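Periplasmic sugar-binding domain protein (Pseudomonas fluorescens Pf-5, PDB 3H75) probably binds carbohydrates in the bacterial periplasm, as a two-domain member of the solute-binding protein 2 family. Local coordinates at residues K131-K136 against L236-N241; L149-L154 against V209-D214. All coordinates share one frame; numbering follows the deposited sequence.

Contact 1. Residues K131-K136 against L236-N241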
# COMPACT_ATOMS: atom_id res chain seq x y z
N LYS A 131 -12.67 -6.08 -11.10
CA LYS A 131 -13.77 -7.03 -10.96
C LYS A 131 -14.92 -6.41 -10.17
O LYS A 131 -16.09 -6.58 -10.53
CB LYS A 131 -13.30 -8.32 -10.28
CG LYS A 131 -12.46 -9.20 -11.18
CD LYS A 131 -12.19 -10.57 -10.55
CE LYS A 131 -13.45 -11.40 -10.43
NZ LYS A 131 -13.99 -11.83 -11.75
N GLU A 132 -14.59 -5.69 -9.10
CA GLU A 132 -15.60 -5.03 -8.27
C GLU A 132 -16.32 -3.93 -9.03
O GLU A 132 -17.54 -3.79 -8.94
CB GLU A 132 -14.95 -4.45 -7.01
CG GLU A 132 -14.66 -5.48 -5.94
CD GLU A 132 -15.93 -6.00 -5.29
OE1 GLU A 132 -16.61 -5.20 -4.61
OE2 GLU A 132 -16.25 -7.19 -5.48
N LEU A 133 -15.56 -3.13 -9.78
CA LEU A 133 -16.15 -2.05 -10.56
C LEU A 133 -17.13 -2.63 -11.58
O LEU A 133 -18.23 -2.12 -11.75
CB LEU A 133 -15.07 -1.24 -11.27
CG LEU A 133 -14.23 -0.28 -10.42
CD1 LEU A 133 -13.11 0.29 -11.30
CD2 LEU A 133 -15.10 0.85 -9.86
N LEU A 134 -16.71 -3.70 -12.25
CA LEU A 134 -17.55 -4.34 -13.25
C LEU A 134 -18.81 -4.88 -12.60
O LEU A 134 -19.91 -4.79 -13.17
CB LEU A 134 -16.78 -5.47 -13.93
CG LEU A 134 -15.83 -5.02 -15.04
CD1 LEU A 134 -14.98 -6.20 -15.51
CD2 LEU A 134 -16.64 -4.46 -16.19
N HIS A 135 -18.67 -5.44 -11.41
CA HIS A 135 -19.83 -5.99 -10.71
C HIS A 135 -20.85 -4.91 -10.39
O HIS A 135 -22.06 -5.09 -10.59
CB HIS A 135 -19.41 -6.68 -9.42
CG HIS A 135 -20.54 -7.36 -8.73
ND1 HIS A 135 -21.19 -8.46 -9.26
CD2 HIS A 135 -21.19 -7.07 -7.57
CE1 HIS A 135 -22.18 -8.81 -8.47
NE2 HIS A 135 -22.20 -7.99 -7.43
N LYS A 136 -20.38 -3.78 -9.88
CA LYS A 136 -21.26 -2.68 -9.51
C LYS A 136 -21.90 -1.99 -10.72
O LYS A 136 -23.03 -1.52 -10.64
CB LYS A 136 -20.51 -1.67 -8.64
CG LYS A 136 -20.01 -2.28 -7.34
CD LYS A 136 -19.32 -1.25 -6.46
CE LYS A 136 -18.74 -1.90 -5.22
NZ LYS A 136 -19.78 -2.59 -4.41
N LEU A 236 -18.10 5.04 -12.37
CA LEU A 236 -17.62 4.37 -11.17
C LEU A 236 -16.11 4.39 -11.01
O LEU A 236 -15.37 4.09 -11.94
CB LEU A 236 -18.13 2.93 -11.15
CG LEU A 236 -19.64 2.77 -11.41
CD1 LEU A 236 -20.04 1.33 -11.11
CD2 LEU A 236 -20.44 3.73 -10.53
N PHE A 237 -15.68 4.73 -9.79
CA PHE A 237 -14.26 4.86 -9.44
C PHE A 237 -13.80 3.87 -8.38
O PHE A 237 -14.54 3.54 -7.45
CB PHE A 237 -14.00 6.25 -8.87
CG PHE A 237 -14.22 7.36 -9.84
CD1 PHE A 237 -13.13 7.97 -10.46
CD2 PHE A 237 -15.50 7.82 -10.13
CE1 PHE A 237 -13.31 9.02 -11.35
CE2 PHE A 237 -15.69 8.87 -11.03
CZ PHE A 237 -14.59 9.47 -11.64
N SER A 238 -12.55 3.43 -8.51
CA SER A 238 -11.92 2.55 -7.53
C SER A 238 -10.64 3.22 -7.04
O SER A 238 -10.06 4.06 -7.74
CB SER A 238 -11.58 1.18 -8.14
OG SER A 238 -10.51 1.29 -9.07
N GLY A 239 -10.20 2.84 -5.85
CA GLY A 239 -8.98 3.39 -5.29
C GLY A 239 -8.36 2.47 -4.26
O GLY A 239 -8.97 1.48 -3.85
N VAL A 240 -7.13 2.80 -3.85
CA VAL A 240 -6.39 2.04 -2.84
C VAL A 240 -5.92 3.01 -1.76
O VAL A 240 -5.51 4.13 -2.07
CB VAL A 240 -5.15 1.36 -3.44
CG1 VAL A 240 -4.44 0.54 -2.37
CG2 VAL A 240 -5.54 0.46 -4.59
N ASN A 241 -5.97 2.57 -0.50
CA ASN A 241 -5.56 3.32 0.71
C ASN A 241 -6.78 3.59 1.60
O ASN A 241 -7.83 2.97 1.43
CB ASN A 241 -4.87 4.65 0.37
CG ASN A 241 -3.55 4.49 -0.38
OD1 ASN A 241 -3.02 3.38 -0.51
ND2 ASN A 241 -3.02 5.60 -0.88

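Contact 2. Residues L149-L154 against V209-D214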
# COMPACT_ATOMS: atom_id res chain seq x y z
N LEU A 149 -10.79 4.05 -18.02
CA LEU A 149 -9.60 4.89 -17.93
C LEU A 149 -8.86 4.35 -16.71
O LEU A 149 -9.50 3.95 -15.73
CB LEU A 149 -9.96 6.36 -17.69
CG LEU A 149 -10.61 7.11 -18.85
CD1 LEU A 149 -10.96 8.53 -18.42
CD2 LEU A 149 -9.65 7.15 -20.04
N ALA A 150 -7.54 4.31 -16.78
CA ALA A 150 -6.76 3.83 -15.65
C ALA A 150 -5.67 4.82 -15.26
O ALA A 150 -4.97 5.36 -16.12
CB ALA A 150 -6.13 2.48 -15.97
N PHE A 151 -5.56 5.06 -13.96
CA PHE A 151 -4.55 5.98 -13.43
C PHE A 151 -3.63 5.16 -12.54
O PHE A 151 -4.05 4.66 -11.50
CB PHE A 151 -5.22 7.08 -12.61
CG PHE A 151 -6.01 8.04 -13.44
CD1 PHE A 151 -5.43 9.22 -13.91
CD2 PHE A 151 -7.33 7.76 -13.80
CE1 PHE A 151 -6.13 10.09 -14.72
CE2 PHE A 151 -8.04 8.64 -14.61
CZ PHE A 151 -7.44 9.80 -15.08
N SER A 152 -2.38 5.00 -12.96
CA SER A 152 -1.44 4.23 -12.17
C SER A 152 -0.53 5.18 -11.40
O SER A 152 -0.62 6.39 -11.57
CB SER A 152 -0.61 3.31 -13.07
OG SER A 152 0.12 2.38 -12.30
N GLY A 153 0.33 4.63 -10.55
CA GLY A 153 1.22 5.47 -9.75
C GLY A 153 2.53 5.77 -10.44
O GLY A 153 2.55 6.13 -11.62
N LEU A 154 3.63 5.67 -9.70
CA LEU A 154 4.95 5.90 -10.27
C LEU A 154 5.26 4.64 -11.06
O LEU A 154 5.35 3.55 -10.50
CB LEU A 154 5.98 6.11 -9.15
CG LEU A 154 5.92 7.45 -8.40
CD1 LEU A 154 6.75 7.36 -7.13
CD2 LEU A 154 6.44 8.57 -9.30
N VAL A 209 -13.40 4.06 -13.93
CA VAL A 209 -12.10 4.68 -13.71
C VAL A 209 -11.39 3.90 -12.60
O VAL A 209 -11.79 3.94 -11.43
CB VAL A 209 -12.21 6.16 -13.29
CG1 VAL A 209 -10.82 6.75 -13.07
CG2 VAL A 209 -12.94 6.94 -14.38
N TRP A 210 -10.35 3.18 -12.99
CA TRP A 210 -9.52 2.38 -12.08
C TRP A 210 -8.34 3.27 -11.68
O TRP A 210 -7.69 3.84 -12.54
CB TRP A 210 -9.01 1.15 -12.84
CG TRP A 210 -8.12 0.18 -12.10
CD1 TRP A 210 -8.49 -1.01 -11.56
CD2 TRP A 210 -6.69 0.27 -11.95
NE1 TRP A 210 -7.38 -1.69 -11.09
CE2 TRP A 210 -6.27 -0.92 -11.32
CE3 TRP A 210 -5.73 1.23 -12.29
CZ2 TRP A 210 -4.92 -1.18 -11.03
CZ3 TRP A 210 -4.38 0.97 -12.00
CH2 TRP A 210 -4.00 -0.23 -11.38
N SER A 211 -8.09 3.40 -10.38
CA SER A 211 -6.96 4.20 -9.89
C SER A 211 -6.12 3.38 -8.92
O SER A 211 -6.66 2.70 -8.04
CB SER A 211 -7.44 5.46 -9.18
OG SER A 211 -8.00 6.38 -10.10
N ALA A 212 -4.80 3.45 -9.08
CA ALA A 212 -3.89 2.69 -8.22
C ALA A 212 -3.83 3.22 -6.79
O ALA A 212 -3.24 2.60 -5.92
CB ALA A 212 -2.50 2.64 -8.84
N ASN A 213 -4.40 4.40 -6.54
CA ASN A 213 -4.46 4.89 -5.17
C ASN A 213 -5.64 5.83 -5.02
O ASN A 213 -6.26 6.21 -6.03
CB ASN A 213 -3.11 5.49 -4.70
CG ASN A 213 -2.96 6.96 -5.01
OD1 ASN A 213 -3.63 7.50 -5.89
ND2 ASN A 213 -2.05 7.62 -4.29
N ASP A 214 -5.98 6.17 -3.78
CA ASP A 214 -7.13 7.02 -3.53
C ASP A 214 -6.96 8.49 -3.89
O ASP A 214 -7.91 9.13 -4.33
CB ASP A 214 -7.61 6.86 -2.08
CG ASP A 214 -6.56 7.25 -1.05
OD1 ASP A 214 -5.37 7.39 -1.40
OD2 ASP A 214 -6.94 7.41 0.13

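Contact 1. Residues K131-K136 against L236-N241
The 131-136 part of helix 122-137 packs nearly antiparallel over strand 236-240 as one layer of an alpha/beta sandwich, its axis 8.8 Å from that of the strand at closest approach and the two chain directions 155° apart. Such packing is usual in Rossmann-like domains, and here it is built mainly from van der Waals contacts of leucine methyls with side chain and main chain. At the start of the strand, Leu-236 points its CB toward the helix, where it meets CD2 of Leu-133 at 3.9 Å. Its CG stands beside the backbone N (chi1 -50°), and Leu-236 CD1 runs on to the last turn of the helix, ending 3.8 Å from Lys-136 C. The aliphatic base of Lys-136 shares in the contact, CB lying 3.9 Å from the same Leu-236 CD1, while the amino end of that side chain leads away. The CB of Phe-237 points away from the helix, and the residue offers main chain instead: Phe-237 C is 3.6 Å from Leu-133 CD2. Ser-238 again directs CB to the helix, at 3.6 Å from Leu-133 CD1. Its OG occupies the crowded position between N and the carbonyl carbon (chi1 70°), also touches CD1, and has a weak hydrogen bond with Ser-211 N. Leu-133 spreads its two methyls along one face of the strand, CD2 on the main chain of Leu-236 and Phe-237, CD1 against Ser-238. An alanine here would remove both methyl branches and would probably loosen the seating of the helix on the strand. Around this pair, Leu-133 also touches Leu-208 of strand 206-211 and Val-257 of strand 257-260, which flank 236-240, while Met-129 and Leu-137 of helix 122-137 extend the packing to Ser-238 and Leu-236.

Contact 2. Residues L149-L154 against V209-D214
Two neighbouring parallel strands of a Rossmann-like domain meet here, their axes 4.7 Å apart at closest approach and their directions only 11° off parallel. Three main-chain hydrogen bonds alternate in the pattern of a parallel ladder: Trp-210 N to Leu-149 O at 3.0 Å, Phe-151 N to Trp-210 O at 2.8 Å, and Ala-212 N to Phe-151 O at 2.8 Å. The last is the most nearly collinear with its carbonyl, the C=O...N angle being 175°. On the face carrying Leu-149 and Phe-151, Val-209 CG1 comes to the edge of the Phe-151 ring, near its plane, 3.7 Å from CE2. Ser-211 OG lies 3.8 Å from Phe-151 CB. On the other face, Ala-150 CB approaches Trp-210 CE3 at 3.9 Å. Ser-152 OG is buried without a polar partner.

Further out, helix 189-202 covers Leu-149 and Phe-151, and helix 158-173 covers Ala-150 and Trp-210. Strand 177-184 pairs with the far side of 149-152, making it an interior strand. Trp-210, with CG anti to its backbone N (chi1 179°), is tied at the indole end, NE1 hydrogen-bonding to the carbonyl O of Gly-126.

Overall arrangement
Both contacts belong to the same domain and its mixed sheet, since strands 206-211 and 236-240 are neighbours: Leu-236 O lies 2.8 Å from Val-209 N in a probable hydrogen bond. Contact 2 is wholly buried, an in-sheet pairing held by main-chain hydrogen bonds; contact 1 is largely buried but reaches the surface at Lys-136, and joins helix to sheet through methyl groups. Helix 122-137 is followed in the chain by strand 146-152. Beyond the strands' C-terminal ends, Asp-214 OD1 and Asn-241 ND2 are probably hydrogen-bonded at 3.0 Å, while Asn-213 and Asn-241 each hydrogen-bond a glycerol, probably from the crystallisation liquor, consistent with a ligand-binding cleft there, as in related periplasmic binding proteins.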